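Local coordinates for Lmo0305 protein (Listeria monocytogenes, PDB 3PJ0) that belongs to the beta-eliminating lyase family of PLP-dependent, aminotransferase-like proteins and carries covalently bound pyridoxal phosphate, at residues A[15-21]-A[338-344]; A[182-187]-A[260-264]; A[313-318]-A[347-351]. All blocks are in the same frame, centred on the assembly; numbering follows the deposited sequence.

Interaction 1 (A[15-21]-A[338-344]); sequences YKLGGNG and DAFAEIP
Segment 15-21 is a short strand, 15-16, that runs into a glycine-rich loop. It lies against 338-344, a turn with helical angles over 338-342 that leads to P344, the N-cap of helix 345-358. The two run in opposite directions: the nearest CA pairs are Y15 with I343 (5.9 Å), L17 with F340 (4.9 Å) and N20 with D338 (4.7 Å).

A339 is the main bump. Its methyl points into the hollow of the 15-21 bend, with CB 3.5 Å from K16 O and 3.6 Å from G18 O. The backbone curls round it through G19 (phi 79°) and G21 (84°); a CB on G21 would jam against N20 O. At the far end P344 CD sits 3.5 Å from the Y15 ring centroid (chi1 m), over one face, a CH-pi contact. I343 (m, t) fills the space between: its CG1 is 3.9 Å from Y15 CB, its CD1 3.9 Å from L17 CD2. The F340 ring (chi1 t) turns its edge to L17 O.

Two direct hydrogen bonds hold the loop end: A339 N to G19 O (3.1 Å) and D338 N to N20 OD1 (2.8 Å). One water joins K16 N to A339 O; another joins L17 O and G19 O to F340 N. The D338 carboxylate is held outside: OD1 by Y263 OH and K259, OD2 by R256.

Y15 and L17 also pair with parallel strand 316-317, building the chain's start into its C-terminal part, probably the small domain of a fold-type-I PLP enzyme. K16 O is buried without a polar partner.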
# COMPACT_ATOMS: atom_id res chain seq x y z
N TYR A 15 -6.44 -21.40 23.04
CA TYR A 15 -6.04 -20.19 23.73
C TYR A 15 -4.58 -19.79 23.41
O TYR A 15 -3.75 -20.64 23.06
CB TYR A 15 -6.21 -20.38 25.23
CG TYR A 15 -7.60 -20.91 25.62
CD1 TYR A 15 -8.73 -20.13 25.49
CD2 TYR A 15 -7.75 -22.17 26.16
CE1 TYR A 15 -9.99 -20.61 25.86
CE2 TYR A 15 -9.00 -22.66 26.54
CZ TYR A 15 -10.11 -21.87 26.38
OH TYR A 15 -11.35 -22.35 26.76
N LYS A 16 -4.29 -18.50 23.56
CA LYS A 16 -2.95 -17.97 23.28
C LYS A 16 -2.52 -16.96 24.35
O LYS A 16 -3.32 -16.13 24.78
CB LYS A 16 -2.94 -17.25 21.93
CG LYS A 16 -3.28 -18.05 20.69
CD LYS A 16 -2.20 -19.09 20.38
CE LYS A 16 -2.43 -19.76 19.04
NZ LYS A 16 -3.69 -20.56 18.98
N LEU A 17 -1.26 -17.03 24.79
CA LEU A 17 -0.75 -16.02 25.70
C LEU A 17 -0.65 -14.69 24.92
O LEU A 17 -1.04 -13.64 25.40
CB LEU A 17 0.63 -16.38 26.23
CG LEU A 17 0.85 -17.59 27.15
CD1 LEU A 17 2.33 -17.66 27.39
CD2 LEU A 17 0.10 -17.49 28.48
N GLY A 18 -0.14 -14.76 23.69
CA GLY A 18 0.06 -13.55 22.89
C GLY A 18 -0.99 -13.23 21.86
O GLY A 18 -1.81 -14.09 21.49
N GLY A 19 -0.96 -11.98 21.40
CA GLY A 19 -1.82 -11.53 20.32
C GLY A 19 -3.27 -11.20 20.59
O GLY A 19 -3.72 -11.18 21.75
N ASN A 20 -4.00 -10.95 19.50
CA ASN A 20 -5.41 -10.58 19.53
C ASN A 20 -6.28 -11.56 18.78
O ASN A 20 -7.28 -11.17 18.18
CB ASN A 20 -5.59 -9.18 18.89
CG ASN A 20 -5.03 -8.09 19.74
OD1 ASN A 20 -5.48 -7.89 20.87
ND2 ASN A 20 -4.05 -7.36 19.22
N GLY A 21 -5.91 -12.82 18.78
CA GLY A 21 -6.67 -13.83 18.07
C GLY A 21 -6.33 -13.92 16.59
O GLY A 21 -5.48 -13.20 16.08
N ASP A 338 -5.64 -9.05 23.38
CA ASP A 338 -6.96 -9.52 23.86
C ASP A 338 -7.03 -11.03 24.15
O ASP A 338 -7.85 -11.48 24.95
CB ASP A 338 -8.10 -9.20 22.87
CG ASP A 338 -8.49 -7.73 22.83
OD1 ASP A 338 -8.06 -6.90 23.65
OD2 ASP A 338 -9.25 -7.40 21.90
N ALA A 339 -6.18 -11.82 23.50
CA ALA A 339 -6.21 -13.28 23.71
C ALA A 339 -5.91 -13.67 25.17
O ALA A 339 -6.54 -14.57 25.72
CB ALA A 339 -5.21 -13.99 22.76
N PHE A 340 -4.99 -12.96 25.80
CA PHE A 340 -4.60 -13.32 27.18
C PHE A 340 -5.80 -13.39 28.16
O PHE A 340 -5.91 -14.34 28.93
CB PHE A 340 -3.51 -12.39 27.73
CG PHE A 340 -3.08 -12.76 29.13
CD1 PHE A 340 -2.23 -13.83 29.35
CD2 PHE A 340 -3.55 -12.05 30.23
CE1 PHE A 340 -1.87 -14.21 30.65
CE2 PHE A 340 -3.19 -12.42 31.55
CZ PHE A 340 -2.34 -13.49 31.75
N ALA A 341 -6.70 -12.42 28.05
CA ALA A 341 -7.84 -12.35 28.97
C ALA A 341 -8.87 -13.46 28.74
O ALA A 341 -9.72 -13.67 29.61
CB ALA A 341 -8.51 -10.98 28.90
N GLU A 342 -8.79 -14.16 27.61
CA GLU A 342 -9.70 -15.26 27.34
C GLU A 342 -9.23 -16.60 27.91
O GLU A 342 -9.96 -17.59 27.86
CB GLU A 342 -9.94 -15.42 25.82
CG GLU A 342 -10.53 -14.22 25.12
CD GLU A 342 -11.86 -13.75 25.71
OE1 GLU A 342 -12.77 -14.58 25.92
OE2 GLU A 342 -12.00 -12.53 25.94
N ILE A 343 -8.00 -16.66 28.42
CA ILE A 343 -7.49 -17.93 28.93
C ILE A 343 -8.15 -18.23 30.27
O ILE A 343 -8.05 -17.43 31.19
CB ILE A 343 -5.98 -17.95 29.12
CG1 ILE A 343 -5.25 -17.61 27.83
CG2 ILE A 343 -5.53 -19.37 29.57
CD1 ILE A 343 -3.73 -17.29 28.04
N PRO A 344 -8.82 -19.40 30.39
CA PRO A 344 -9.41 -19.70 31.70
C PRO A 344 -8.32 -19.85 32.75
O PRO A 344 -7.26 -20.39 32.44
CB PRO A 344 -10.14 -21.04 31.47
CG PRO A 344 -10.25 -21.19 30.00
CD PRO A 344 -9.12 -20.43 29.39
O HOH W 1 -6.77 -17.12 24.32
O HOH W 2 -2.73 -11.89 24.34

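Interaction 2 (A[182-187]-A[260-264]); sequences WEITPF and MAEYF
Residues 182-184 have helical backbone angles and lead into the short helix 185-188. Residues 260-264 are the first turn of helix 260-275, with F264 N bonded to M260 O at 3.0 Å. The contact packs the helical turn after strand 173-178, part of the mixed sheet central to fold-type-I PLP enzymes, on the start of helix 260-275. The closest CA pairs are E183 with M260 (5.5 Å) and P186 with A261 (5.3 Å).

M260 is a selenomethionine and points toward the other segment (chi1 m, chi2 m). Its CG lies 3.3 Å from W182 O. Its SE lies 4.0 Å from W182 CB and 3.9 Å from E183 CA. The indole leads away, and its NE1 bonds to S205 O. P186 also points across: its CG is 3.9 Å from M260 CB, and its CB is 4.3 Å from A261 CB. F264 (chi1 t) closes the other end, with CD2 3.6 Å from P186 CB. F187 (chi1 t) adds its CB, 4.0 Å from F264 CZ, while F187 N lies over one face of the F264 ring. The polar link across the contact is a water, which donates to E183 O at 3.0 Å and to M260 O at 2.8 Å.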
# COMPACT_ATOMS: atom_id res chain seq x y z
N TRP A 182 1.64 3.35 21.57
CA TRP A 182 0.45 3.27 22.39
C TRP A 182 0.70 2.40 23.63
O TRP A 182 0.22 2.69 24.72
CB TRP A 182 -0.72 2.70 21.60
CG TRP A 182 -0.88 3.27 20.18
CD1 TRP A 182 -0.73 2.57 19.02
CD2 TRP A 182 -1.19 4.62 19.79
NE1 TRP A 182 -0.96 3.38 17.94
CE2 TRP A 182 -1.23 4.64 18.37
CE3 TRP A 182 -1.44 5.80 20.49
CZ2 TRP A 182 -1.49 5.82 17.64
CZ3 TRP A 182 -1.71 6.96 19.77
CH2 TRP A 182 -1.74 6.95 18.35
N GLU A 183 1.49 1.36 23.43
CA GLU A 183 1.80 0.40 24.48
C GLU A 183 2.69 0.92 25.61
O GLU A 183 2.75 0.26 26.67
CB GLU A 183 2.50 -0.82 23.86
CG GLU A 183 1.69 -1.62 22.87
CD GLU A 183 1.81 -1.21 21.41
OE1 GLU A 183 1.64 -0.03 21.09
OE2 GLU A 183 2.02 -2.13 20.58
N ILE A 184 3.41 2.03 25.40
CA ILE A 184 4.34 2.55 26.42
C ILE A 184 3.81 3.71 27.30
O ILE A 184 4.43 4.05 28.30
CB ILE A 184 5.70 2.97 25.78
CG1 ILE A 184 5.61 4.26 24.94
CG2 ILE A 184 6.28 1.83 24.96
CD1 ILE A 184 6.91 4.71 24.36
N THR A 185 2.67 4.28 26.97
CA THR A 185 2.16 5.40 27.79
C THR A 185 1.88 4.98 29.24
O THR A 185 2.15 5.74 30.15
CB THR A 185 0.97 6.13 27.13
OG1 THR A 185 -0.18 5.29 27.09
CG2 THR A 185 1.33 6.58 25.73
N PRO A 186 1.39 3.74 29.47
CA PRO A 186 1.17 3.36 30.90
C PRO A 186 2.45 3.39 31.78
O PRO A 186 2.43 3.96 32.89
CB PRO A 186 0.58 1.95 30.82
CG PRO A 186 -0.03 1.88 29.43
CD PRO A 186 0.88 2.71 28.54
N PHE A 187 3.55 2.85 31.27
CA PHE A 187 4.82 2.83 32.00
C PHE A 187 5.39 4.22 32.19
O PHE A 187 5.77 4.59 33.28
CB PHE A 187 5.87 1.95 31.32
CG PHE A 187 7.24 2.11 31.89
CD1 PHE A 187 7.57 1.51 33.09
CD2 PHE A 187 8.17 2.93 31.28
CE1 PHE A 187 8.85 1.70 33.66
CE2 PHE A 187 9.43 3.12 31.83
CZ PHE A 187 9.77 2.51 33.03
N MSE A 260 -4.43 -0.31 26.97
CA MSE A 260 -2.96 -0.34 27.07
C MSE A 260 -2.47 -0.60 28.49
O MSE A 260 -1.52 -1.37 28.68
CB MSE A 260 -2.31 0.91 26.45
CG MSE A 260 -2.64 1.08 24.97
SE MSE A 260 -1.93 -0.37 23.90
CE MSE A 260 -3.40 -0.55 22.59
N ALA A 261 -3.09 0.03 29.49
CA ALA A 261 -2.70 -0.19 30.90
C ALA A 261 -2.96 -1.64 31.34
O ALA A 261 -2.15 -2.23 32.07
CB ALA A 261 -3.40 0.79 31.82
N GLU A 262 -4.11 -2.17 30.92
CA GLU A 262 -4.51 -3.57 31.19
C GLU A 262 -3.49 -4.57 30.61
O GLU A 262 -3.14 -5.58 31.26
CB GLU A 262 -5.90 -3.82 30.57
CG GLU A 262 -6.32 -5.27 30.54
CD GLU A 262 -7.57 -5.53 29.71
OE1 GLU A 262 -8.44 -4.64 29.60
OE2 GLU A 262 -7.68 -6.67 29.20
N TYR A 263 -3.05 -4.32 29.37
CA TYR A 263 -2.06 -5.19 28.71
C TYR A 263 -0.72 -5.10 29.41
O TYR A 263 -0.03 -6.09 29.52
CB TYR A 263 -1.83 -4.85 27.21
CG TYR A 263 -3.02 -4.94 26.27
CD1 TYR A 263 -4.10 -5.81 26.52
CD2 TYR A 263 -3.01 -4.24 25.07
CE1 TYR A 263 -5.15 -5.89 25.62
CE2 TYR A 263 -4.04 -4.34 24.16
CZ TYR A 263 -5.10 -5.15 24.44
OH TYR A 263 -6.10 -5.25 23.51
N PHE A 264 -0.35 -3.91 29.87
CA PHE A 264 0.91 -3.69 30.63
C PHE A 264 0.90 -4.47 31.95
O PHE A 264 1.86 -5.16 32.27
CB PHE A 264 1.10 -2.18 30.84
CG PHE A 264 2.20 -1.78 31.80
CD1 PHE A 264 3.48 -2.30 31.70
CD2 PHE A 264 1.94 -0.81 32.77
CE1 PHE A 264 4.48 -1.89 32.59
CE2 PHE A 264 2.94 -0.37 33.64
CZ PHE A 264 4.21 -0.90 33.55
O HOH W 3 0.73 -1.91 27.06

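Interaction 3 (A[313-318]-A[347-351]); sequences ETGVGI and NLELV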
# COMPACT_ATOMS: atom_id res chain seq x y z
N GLU A 313 -1.36 -30.49 26.30
CA GLU A 313 -2.04 -30.89 27.55
C GLU A 313 -2.89 -29.78 28.21
O GLU A 313 -3.76 -30.10 29.03
CB GLU A 313 -1.00 -31.46 28.53
CG GLU A 313 -0.41 -32.80 28.03
CD GLU A 313 0.77 -33.33 28.84
OE1 GLU A 313 1.23 -32.67 29.80
OE2 GLU A 313 1.26 -34.43 28.50
N THR A 314 -2.63 -28.52 27.90
CA THR A 314 -3.40 -27.37 28.44
C THR A 314 -4.26 -26.56 27.46
O THR A 314 -5.15 -25.83 27.90
CB THR A 314 -2.45 -26.37 29.13
OG1 THR A 314 -1.67 -25.66 28.14
CG2 THR A 314 -1.54 -27.08 30.11
N GLY A 315 -3.98 -26.64 26.16
CA GLY A 315 -4.71 -25.86 25.16
C GLY A 315 -4.27 -24.40 25.10
O GLY A 315 -4.92 -23.60 24.44
N VAL A 316 -3.17 -24.06 25.77
CA VAL A 316 -2.66 -22.70 25.79
C VAL A 316 -1.39 -22.58 24.95
O VAL A 316 -0.36 -23.11 25.33
CB VAL A 316 -2.28 -22.22 27.23
CG1 VAL A 316 -1.73 -20.80 27.18
CG2 VAL A 316 -3.47 -22.31 28.20
N GLY A 317 -1.47 -21.86 23.84
CA GLY A 317 -0.31 -21.56 22.99
C GLY A 317 0.71 -20.64 23.66
O GLY A 317 0.39 -19.49 24.00
N ILE A 318 1.93 -21.14 23.84
CA ILE A 318 3.02 -20.37 24.44
C ILE A 318 3.81 -19.67 23.33
O ILE A 318 3.91 -18.44 23.29
CB ILE A 318 3.98 -21.27 25.22
CG1 ILE A 318 3.23 -21.96 26.36
CG2 ILE A 318 5.16 -20.45 25.75
CD1 ILE A 318 2.66 -21.02 27.34
N ASN A 347 -6.40 -23.33 33.18
CA ASN A 347 -5.47 -23.67 32.10
C ASN A 347 -4.16 -22.89 32.25
O ASN A 347 -3.07 -23.45 32.10
CB ASN A 347 -6.10 -23.43 30.73
CG ASN A 347 -7.40 -24.17 30.55
OD1 ASN A 347 -8.37 -23.92 31.27
ND2 ASN A 347 -7.45 -25.06 29.56
N LEU A 348 -4.29 -21.59 32.54
CA LEU A 348 -3.15 -20.69 32.73
C LEU A 348 -2.27 -21.20 33.89
O LEU A 348 -1.08 -21.35 33.73
CB LEU A 348 -3.64 -19.25 32.94
CG LEU A 348 -2.64 -18.12 33.18
CD1 LEU A 348 -1.60 -18.04 32.05
CD2 LEU A 348 -3.38 -16.78 33.33
N GLU A 349 -2.88 -21.50 35.05
CA GLU A 349 -2.14 -22.05 36.21
C GLU A 349 -1.42 -23.33 35.83
O GLU A 349 -0.27 -23.54 36.22
CB GLU A 349 -3.06 -22.40 37.39
CG GLU A 349 -3.70 -21.21 38.08
CD GLU A 349 -2.68 -20.23 38.66
OE1 GLU A 349 -1.53 -20.65 38.97
OE2 GLU A 349 -3.04 -19.03 38.81
N LEU A 350 -2.09 -24.17 35.05
CA LEU A 350 -1.55 -25.47 34.69
C LEU A 350 -0.29 -25.36 33.82
O LEU A 350 0.65 -26.14 34.00
CB LEU A 350 -2.62 -26.31 34.01
CG LEU A 350 -2.32 -27.78 33.73
CD1 LEU A 350 -1.93 -28.57 34.99
CD2 LEU A 350 -3.55 -28.40 33.07
N VAL A 351 -0.30 -24.38 32.90
CA VAL A 351 0.84 -24.12 32.03
C VAL A 351 2.12 -23.95 32.84
O VAL A 351 3.14 -24.57 32.53
CB VAL A 351 0.63 -22.83 31.20
CG1 VAL A 351 1.97 -22.28 30.69
CG2 VAL A 351 -0.37 -23.08 30.07
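Helix 345-358 meets the end of helix 300-314 and the strand 316-317 that follows it. N347 comes first. Its CA is 5.6 Å from that of T314, the nearest CA pair. Its side chain (chi1 m) points across, and ND2 donates to T314 O at 2.9 Å with a nearly straight N-H...O angle of 172°. That carbonyl lies at the C-terminal end of helix 300-314. N347 CB also packs on V316 CG2 at 3.8 Å.

L348 points its CB away from 313-318 and packs on F340 and I343 instead. E349 is out of reach and forms a salt bridge with R273. One turn on from N347, L350 points back across, and its CG lies 3.8 Å from T314 CG2. V351 follows, its N bonded to N347 O at 3.0 Å. It is the apolar centre of the contact. Its CG2 is 3.5 Å from both V316 CB and T314 OG1, and its CG1 is 3.6 Å from I318 CD1.

T314 OG1 also accepts from V316 N at 3.2 Å, which makes an ST turn, and it bonds to I310 O. This turn and G315, with phi of 78°, carry helix 300-314 into strand 316-317, which pairs in parallel with 15-16. Helix 345-358 packs against the junction, an alpha/beta arrangement in the C-terminal part of the fold.

After helix 2-11, the segment 15-21 meets 338-344, 317 residues on. Interaction 1 thus joins the N-terminal arm to the loop before the last helix. Interaction 2 forms within that span and links the region after strand 173-178 to helix 260-275. The two meet where Y263 OH bonds to D338 OD1. Interaction 3 closes a short loop of 28 residues near the C terminus, round strands 323-326 and 329-335. It crosses interaction 1, because 338-344 lies between 313-318 and 347-351. Their strands, 15-16 and 316-317, pair in parallel. Interactions 2 and 3 are in series and do not touch.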